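Local coordinates for aminoglycoside 3'-phosphotransferase AphA1-IAB (Acinetobacter baumannii, PDB 4FEX), which phosphorylates kanamycin and related aminoglycosides at the 3'-hydroxyl using ATP, and so confers resistance to these antibiotics, at residues A[101-106]-A[206-211]; A[195-200]-A[213-218]. All blocks are in the same frame, centred on the assembly; numbering follows the deposited sequence.

Contact 1 of 2, residues A[101-106]-A[206-211]. With 0TO (N-(3-chlorophenyl)-6,7-dimethoxyquinazolin-4-amine), chain G.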
loop_
_atom_site.group_PDB
_atom_site.type_symbol
_atom_site.label_atom_id
_atom_site.label_comp_id
_atom_site.label_asym_id
_atom_site.label_seq_id
_atom_site.Cartn_x
_atom_site.Cartn_y
_atom_site.Cartn_z
ATOM N N ALA A 101 0.689 -16.441 -3.297
ATOM C CA ALA A 101 1.721 -15.438 -3.491
ATOM C C ALA A 101 1.758 -14.996 -4.929
ATOM O O ALA A 101 1.447 -15.766 -5.830
ATOM C CB ALA A 101 3.093 -15.954 -3.070
ATOM N N ILE A 102 2.133 -13.737 -5.126
ATOM C CA ILE A 102 2.453 -13.243 -6.441
ATOM C C ILE A 102 3.952 -13.397 -6.659
ATOM O O ILE A 102 4.767 -12.728 -6.017
ATOM C CB ILE A 102 1.985 -11.804 -6.634
ATOM C CG1 ILE A 102 0.477 -11.746 -6.433
ATOM C CG2 ILE A 102 2.326 -11.299 -8.041
ATOM C CD1 ILE A 102 -0.146 -10.456 -6.916
ATOM N N PRO A 103 4.312 -14.321 -7.557
ATOM C CA PRO A 103 5.683 -14.620 -7.971
ATOM C C PRO A 103 6.333 -13.400 -8.571
ATOM O O PRO A 103 5.739 -12.761 -9.432
ATOM C CB PRO A 103 5.478 -15.642 -9.089
ATOM C CG PRO A 103 4.080 -15.341 -9.619
ATOM C CD PRO A 103 3.325 -15.068 -8.357
ATOM N N GLY A 104 7.546 -13.083 -8.141
ATOM C CA GLY A 104 8.276 -11.988 -8.743
ATOM C C GLY A 104 9.029 -11.178 -7.720
ATOM O O GLY A 104 9.163 -11.593 -6.575
ATOM N N LYS A 105 9.536 -10.021 -8.135
ATOM C CA LYS A 105 10.279 -9.151 -7.227
ATOM C C LYS A 105 9.523 -7.839 -7.040
ATOM O O LYS A 105 8.638 -7.516 -7.836
ATOM C CB LYS A 105 11.681 -8.912 -7.777
ATOM C CG LYS A 105 12.527 -10.183 -7.841
ATOM C CD LYS A 105 13.776 -10.000 -8.716
ATOM C CE LYS A 105 14.852 -11.038 -8.396
ATOM N NZ LYS A 105 16.051 -10.912 -9.273
ATOM N N THR A 106 9.832 -7.096 -5.983
ATOM C CA THR A 106 9.124 -5.847 -5.773
ATOM C C THR A 106 9.634 -4.858 -6.788
ATOM O O THR A 106 10.702 -5.057 -7.351
ATOM C CB THR A 106 9.273 -5.282 -4.352
ATOM O OG1 THR A 106 10.608 -4.824 -4.139
ATOM C CG2 THR A 106 8.938 -6.326 -3.339
ATOM N N ILE A 206 4.300 -5.773 -7.628
ATOM C CA ILE A 206 5.139 -6.929 -7.922
ATOM C C ILE A 206 5.444 -7.049 -9.418
ATOM O O ILE A 206 4.526 -7.159 -10.246
ATOM C CB ILE A 206 4.492 -8.236 -7.376
ATOM C CG1 ILE A 206 3.923 -8.008 -5.970
ATOM C CG2 ILE A 206 5.487 -9.392 -7.361
ATOM C CD1 ILE A 206 4.948 -7.498 -4.943
ATOM N N PHE A 207 6.731 -7.008 -9.765
ATOM C CA PHE A 207 7.149 -7.221 -11.149
ATOM C C PHE A 207 7.645 -8.645 -11.390
ATOM O O PHE A 207 8.130 -9.312 -10.468
ATOM C CB PHE A 207 8.239 -6.230 -11.547
ATOM C CG PHE A 207 7.721 -4.887 -11.928
ATOM C CD1 PHE A 207 7.295 -3.994 -10.957
ATOM C CD2 PHE A 207 7.672 -4.504 -13.250
ATOM C CE1 PHE A 207 6.824 -2.755 -11.298
ATOM C CE2 PHE A 207 7.204 -3.257 -13.597
ATOM C CZ PHE A 207 6.777 -2.383 -12.617
ATOM N N ASP A 208 7.535 -9.095 -12.638
ATOM C CA ASP A 208 8.016 -10.417 -13.032
ATOM C C ASP A 208 8.235 -10.496 -14.539
ATOM O O ASP A 208 7.314 -10.233 -15.316
ATOM C CB ASP A 208 7.024 -11.494 -12.592
ATOM C CG ASP A 208 7.506 -12.903 -12.903
ATOM O OD1 ASP A 208 8.719 -13.081 -13.153
ATOM O OD2 ASP A 208 6.664 -13.833 -12.887
ATOM N N GLU A 209 9.455 -10.859 -14.935
ATOM C CA GLU A 209 9.833 -10.982 -16.346
ATOM C C GLU A 209 9.649 -9.656 -17.082
ATOM O O GLU A 209 9.280 -9.628 -18.264
ATOM C CB GLU A 209 9.024 -12.084 -17.047
ATOM C CG GLU A 209 8.979 -13.420 -16.311
ATOM C CD GLU A 209 10.028 -14.403 -16.809
ATOM O OE1 GLU A 209 10.823 -14.034 -17.707
ATOM O OE2 GLU A 209 10.050 -15.550 -16.309
ATOM N N GLY A 210 9.895 -8.557 -16.377
ATOM C CA GLY A 210 9.748 -7.241 -16.972
ATOM C C GLY A 210 8.348 -6.646 -16.908
ATOM O O GLY A 210 8.167 -5.440 -17.091
ATOM N N LYS A 211 7.352 -7.482 -16.642
ATOM C CA LYS A 211 5.981 -6.995 -16.536
ATOM C C LYS A 211 5.527 -6.732 -15.093
ATOM O O LYS A 211 5.903 -7.441 -14.153
ATOM C CB LYS A 211 5.027 -7.966 -17.219
ATOM C CG LYS A 211 5.382 -8.242 -18.674
ATOM C CD LYS A 211 5.387 -6.968 -19.508
ATOM C CE LYS A 211 5.558 -7.273 -20.998
ATOM N NZ LYS A 211 5.529 -6.046 -21.862
HETATM C C21 0TO G . -0.893 -10.249 2.862
HETATM C C20 0TO G . -0.895 -10.614 1.523
HETATM CL CL 0TO G . -2.374 -11.004 0.717
HETATM C C18 0TO G . 0.296 -10.666 0.799
HETATM C C19 0TO G . 0.333 -9.945 3.443
HETATM C C17 0TO G . 1.521 -9.974 2.698
HETATM C C7 0TO G . 1.538 -10.438 1.386
HETATM N N6 0TO G . 2.665 -10.381 0.660
HETATM C C4 0TO G . 2.844 -10.794 -0.618
HETATM N N5 0TO G . 1.976 -11.577 -1.301
HETATM C C8 0TO G . 2.244 -12.026 -2.524
HETATM N N9 0TO G . 3.405 -11.797 -3.127
HETATM C C2 0TO G . 4.094 -10.638 -1.197
HETATM C C1 0TO G . 4.337 -11.090 -2.491
HETATM C C3 0TO G . 5.036 -9.869 -0.540
HETATM C C10 0TO G . 6.259 -9.613 -1.142
HETATM O O11 0TO G . 7.185 -8.875 -0.465
HETATM C C14 0TO G . 6.946 -7.462 -0.713
HETATM C C12 0TO G . 6.527 -10.100 -2.422
HETATM C C15 0TO G . 5.555 -10.847 -3.100
HETATM O O13 0TO G . 7.740 -9.841 -3.001
HETATM C C16 0TO G . 8.125 -10.957 -3.818
#
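Lys105 and Phe207 form an antiparallel hydrogen-bonded pair: Lys105 N donates to Phe207 O at 2.8 Å, and Phe207 N returns the bond to Lys105 O at the same 2.8 Å. One step on, Thr106 lies across from Ile206 as a non-hydrogen-bonded pair. Before the pairing starts, Gly104 sets its CA 3.2 Å from Phe207 O in a CA-H...O contact. Ile206 is the main apolar piece. Its CG2 branch, anti to the backbone N, meets Ile102 CG2 at 3.8 Å, while the CG1 branch (chi1 -43°) carries CD1 the other way, over a face of the bound quinazoline and 3.9 Å from its C15. Thr106 adds CG2, which packs 3.5 Å from the ligand's methoxy carbon C14; its OG1 turns to Gln109 N and caps the helix 107-113. At the edge of the quinazoline, the backbone N of Ile102 faces ring nitrogen N9 at 3.1 Å. At the other end Asp208 CB lies 3.6 Å from Pro103 O. Lys105 and Phe207 share a face of the sheet, where Phe207 packs against helices 107-113 and 118-134 and the ammonium of Lys105 makes a salt bridge with Glu113. Beyond Asp208 the strand reverses through a type I' turn to Lys211, making a tight two-residue hairpin. Residues 101-104 probably correspond to the interlobe hinge of the kinase-like fold, as in its relatives, and the short strand 105-106 docks the end of that linker on strand 205-208 of the other lobe, lining the pocket that holds the bound quinazoline.

Contact 2 of 2, residues A[195-200]-A[213-218]. With 0TO (N-(3-chlorophenyl)-6,7-dimethoxyquinazolin-4-amine), chain G; KAN (kanamycin a), chain F.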
loop_
_atom_site.group_PDB
_atom_site.type_symbol
_atom_site.label_atom_id
_atom_site.label_comp_id
_atom_site.label_asym_id
_atom_site.label_seq_id
_atom_site.Cartn_x
_atom_site.Cartn_y
_atom_site.Cartn_z
ATOM N N VAL A 195 -10.625 5.474 -7.053
ATOM C CA VAL A 195 -10.343 4.286 -6.257
ATOM C C VAL A 195 -8.839 4.200 -6.060
ATOM O O VAL A 195 -8.092 4.115 -7.027
ATOM C CB VAL A 195 -10.869 2.991 -6.930
ATOM C CG1 VAL A 195 -10.502 1.776 -6.092
ATOM C CG2 VAL A 195 -12.370 3.063 -7.137
ATOM N N THR A 196 -8.394 4.226 -4.809
ATOM C CA THR A 196 -6.965 4.318 -4.519
ATOM C C THR A 196 -6.419 3.099 -3.789
ATOM O O THR A 196 -7.150 2.392 -3.107
ATOM C CB THR A 196 -6.652 5.542 -3.673
ATOM O OG1 THR A 196 -7.061 5.290 -2.324
ATOM C CG2 THR A 196 -7.383 6.766 -4.208
ATOM N N HIS A 197 -5.122 2.861 -3.926
ATOM C CA HIS A 197 -4.494 1.747 -3.252
ATOM C C HIS A 197 -4.377 2.000 -1.757
ATOM O O HIS A 197 -4.674 1.129 -0.940
ATOM C CB HIS A 197 -3.114 1.497 -3.824
ATOM C CG HIS A 197 -2.469 0.254 -3.297
ATOM N ND1 HIS A 197 -1.735 0.232 -2.131
ATOM C CD2 HIS A 197 -2.461 -1.016 -3.769
ATOM C CE1 HIS A 197 -1.290 -0.994 -1.914
ATOM N NE2 HIS A 197 -1.715 -1.769 -2.895
ATOM N N GLY A 198 -3.946 3.196 -1.388
ATOM C CA GLY A 198 -3.708 3.490 0.015
ATOM C C GLY A 198 -2.237 3.465 0.401
ATOM O O GLY A 198 -1.797 4.224 1.264
ATOM N N ASP A 199 -1.475 2.595 -0.251
ATOM C CA ASP A 199 -0.065 2.438 0.052
ATOM C C ASP A 199 0.693 2.067 -1.205
ATOM O O ASP A 199 1.315 1.005 -1.281
ATOM C CB ASP A 199 0.138 1.370 1.121
ATOM C CG ASP A 199 1.496 1.486 1.813
ATOM O OD1 ASP A 199 2.046 2.611 1.860
ATOM O OD2 ASP A 199 2.008 0.455 2.310
ATOM N N PHE A 200 0.649 2.958 -2.188
ATOM C CA PHE A 200 1.243 2.699 -3.492
ATOM C C PHE A 200 2.769 2.928 -3.475
ATOM O O PHE A 200 3.317 3.773 -4.199
ATOM C CB PHE A 200 0.537 3.540 -4.561
ATOM C CG PHE A 200 0.469 2.880 -5.892
ATOM C CD1 PHE A 200 -0.380 1.816 -6.105
ATOM C CD2 PHE A 200 1.251 3.315 -6.938
ATOM C CE1 PHE A 200 -0.443 1.198 -7.346
ATOM C CE2 PHE A 200 1.182 2.697 -8.184
ATOM C CZ PHE A 200 0.339 1.650 -8.386
ATOM N N ILE A 213 2.632 -7.192 -12.622
ATOM C CA ILE A 213 1.658 -8.268 -12.695
ATOM C C ILE A 213 0.746 -8.353 -11.483
ATOM O O ILE A 213 -0.094 -9.241 -11.398
ATOM C CB ILE A 213 2.324 -9.649 -12.929
ATOM C CG1 ILE A 213 2.984 -10.152 -11.650
ATOM C CG2 ILE A 213 3.325 -9.592 -14.078
ATOM C CD1 ILE A 213 3.564 -11.525 -11.772
ATOM N N GLY A 214 0.895 -7.434 -10.546
ATOM C CA GLY A 214 -0.029 -7.411 -9.436
ATOM C C GLY A 214 0.431 -6.514 -8.324
ATOM O O GLY A 214 1.588 -6.110 -8.272
ATOM N N CYS A 215 -0.477 -6.195 -7.421
ATOM C CA CYS A 215 -0.095 -5.391 -6.285
ATOM C C CYS A 215 -0.507 -6.103 -5.025
ATOM O O CYS A 215 -1.348 -6.992 -5.058
ATOM C CB CYS A 215 -0.744 -4.014 -6.354
ATOM S SG CYS A 215 -2.492 -4.029 -6.066
ATOM N N ILE A 216 0.100 -5.715 -3.915
ATOM C CA ILE A 216 -0.210 -6.322 -2.640
ATOM C C ILE A 216 -0.525 -5.250 -1.614
ATOM O O ILE A 216 -0.458 -4.059 -1.896
ATOM C CB ILE A 216 0.967 -7.157 -2.122
ATOM C CG1 ILE A 216 2.191 -6.253 -1.924
ATOM C CG2 ILE A 216 1.290 -8.254 -3.090
ATOM C CD1 ILE A 216 3.365 -6.900 -1.176
ATOM N N ASP A 217 -0.875 -5.706 -0.423
ATOM C CA ASP A 217 -1.077 -4.860 0.737
ATOM C C ASP A 217 -2.268 -3.907 0.585
ATOM O O ASP A 217 -2.145 -2.684 0.770
ATOM C CB ASP A 217 0.215 -4.110 1.063
ATOM C CG ASP A 217 0.472 -4.041 2.534
ATOM O OD1 ASP A 217 0.418 -5.117 3.176
ATOM O OD2 ASP A 217 0.700 -2.917 3.040
ATOM N N VAL A 218 -3.430 -4.474 0.280
ATOM C CA VAL A 218 -4.559 -3.671 -0.173
ATOM C C VAL A 218 -5.454 -3.169 0.964
ATOM O O VAL A 218 -6.569 -2.695 0.736
ATOM C CB VAL A 218 -5.387 -4.460 -1.200
ATOM C CG1 VAL A 218 -4.555 -4.722 -2.436
ATOM C CG2 VAL A 218 -5.832 -5.757 -0.597
HETATM C C21 0TO G . -0.893 -10.249 2.862
HETATM C C20 0TO G . -0.895 -10.614 1.523
HETATM CL CL 0TO G . -2.374 -11.004 0.717
HETATM C C18 0TO G . 0.296 -10.666 0.799
HETATM C C19 0TO G . 0.333 -9.945 3.443
HETATM C C17 0TO G . 1.521 -9.974 2.698
HETATM C C7 0TO G . 1.538 -10.438 1.386
HETATM N N6 0TO G . 2.665 -10.381 0.660
HETATM C C4 0TO G . 2.844 -10.794 -0.618
HETATM N N5 0TO G . 1.976 -11.577 -1.301
HETATM C C8 0TO G . 2.244 -12.026 -2.524
HETATM N N9 0TO G . 3.405 -11.797 -3.127
HETATM C C2 0TO G . 4.094 -10.638 -1.197
HETATM C C1 0TO G . 4.337 -11.090 -2.491
HETATM C C3 0TO G . 5.036 -9.869 -0.540
HETATM C C10 0TO G . 6.259 -9.613 -1.142
HETATM O O11 0TO G . 7.185 -8.875 -0.465
HETATM C C14 0TO G . 6.946 -7.462 -0.713
HETATM C C12 0TO G . 6.527 -10.100 -2.422
HETATM C C15 0TO G . 5.555 -10.847 -3.100
HETATM O O13 0TO G . 7.740 -9.841 -3.001
HETATM C C16 0TO G . 8.125 -10.957 -3.818
HETATM C C1 KAN F . 6.549 2.442 5.589
HETATM C C2 KAN F . 5.772 1.373 4.800
HETATM C C3 KAN F . 4.306 1.304 5.228
HETATM C C4 KAN F . 4.230 1.010 6.703
HETATM C C5 KAN F . 4.942 2.137 7.453
HETATM C C6 KAN F . 4.713 1.967 8.959
HETATM C C7 KAN F . 7.337 7.758 5.481
HETATM C C8 KAN F . 8.398 6.700 5.328
HETATM C C9 KAN F . 7.653 5.438 4.807
HETATM C C10 KAN F . 6.660 4.899 5.851
HETATM C C11 KAN F . 5.613 6.009 5.979
HETATM C C12 KAN F . 6.268 7.275 6.448
HETATM C C13 KAN F . 10.589 6.597 4.394
HETATM C C14 KAN F . 11.597 7.649 3.923
HETATM C C15 KAN F . 11.317 8.132 2.534
HETATM C C16 KAN F . 11.419 6.903 1.633
HETATM C C17 KAN F . 10.400 5.892 2.086
HETATM C C18 KAN F . 10.614 4.669 1.181
HETATM N N1 KAN F . 5.376 3.079 9.655
HETATM N N2 KAN F . 4.683 5.616 7.043
HETATM N N3 KAN F . 7.970 8.986 6.004
HETATM N N4 KAN F . 12.311 9.174 2.221
HETATM O O5 KAN F . 6.352 2.185 7.007
HETATM O O6 KAN F . 5.772 1.656 3.396
HETATM O O7 KAN F . 3.625 0.269 4.524
HETATM O O8 KAN F . 2.871 0.938 7.092
HETATM O O9 KAN F . 5.946 3.721 5.394
HETATM O O10 KAN F . 8.526 4.389 4.331
HETATM O O11 KAN F . 9.340 7.272 4.420
HETATM O O12 KAN F . 10.638 5.505 3.448
HETATM O O13 KAN F . 11.541 8.712 4.889
HETATM O O14 KAN F . 11.155 7.258 0.275
HETATM O O15 KAN F . 9.693 3.643 1.529
HETATM O O HOH W 1 -3.800 -0.322 1.228
#
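His197 carries the hydrogen bonding, its imidazole held at both nitrogens. NE2 donates to Ile216 O at 2.8 Å, across the two segments; the acceptor lies in the ring plane, although the bond is bent (133° at the hydrogen) and the donor is tilted 31° from the carbonyl plane. At the other nitrogen, ND1 accepts from Asp199 N at 3.0 Å, again in plane. Two in-plane bonds fix the rotation of the imidazole and tie it to the backbone N of Asp199 itself and to the carbonyl just before Asp217. With CG anti to the backbone N (chi1 -173°), the ring is carried across to the 213-218 segment. A water adds a second bridge, donating to both His197 O and Asp217 O.

Sulfur and apolar packing complete the surroundings of the ring. Cys215 SG approaches its edge, 3.8 Å from His197 CD2, and Val218 CG1 comes in obliquely near NE2. Ile216 starts its side chain away from the 195-200 segment, and CD1 reaches the quinazoline, 3.5 Å from the ligand's C3, on the face that Ile206 also covers.

Charge gathers at the kanamycin end. Asp199 OD2 and Asp217 OD2 stand 3.7 Å apart, two like charges brought close, their carboxylate planes steeply inclined to each other. Asp199 OD2 also takes a hydrogen bond from kanamycin O7 at 2.7 Å. O7 is the 3'-hydroxyl, the group phosphorylated, which fits a probable role as proton acceptor. Asn204 binds Asp199 O, while Asp229 grips the backbone nitrogens of His197 and Gly198.

His-Gly-Asp at 197-199 has the look of the catalytic-loop motif of aminoglycoside phosphotransferases, and Asp217 probably corresponds to the kinase DFG aspartate, which in relatives binds the magnesium of the nucleotide.

Strand 205-208 joins the two contacts: it pairs with 105-106 in contact 1 and, on its other side, with the strand 211-215 that runs into contact 2. Ile206 makes the junction, with probable hydrogen bonds from its N to Gly214 O (2.8 Å) and from Ile213 N to its O (3.0 Å). Ile213 CD1 also packs 3.4 Å from Pro103 O. The contact centres are 14 Å apart, yet both reach the bound quinazoline. Contact 1 supplies the hinge side of that pocket, whereas contact 2 continues to kanamycin through Asp199, whose side chain is about 11 Å from that of Ile206. The Ile216-Asp217 segment stands between the quinazoline and Asp199, with kanamycin beyond.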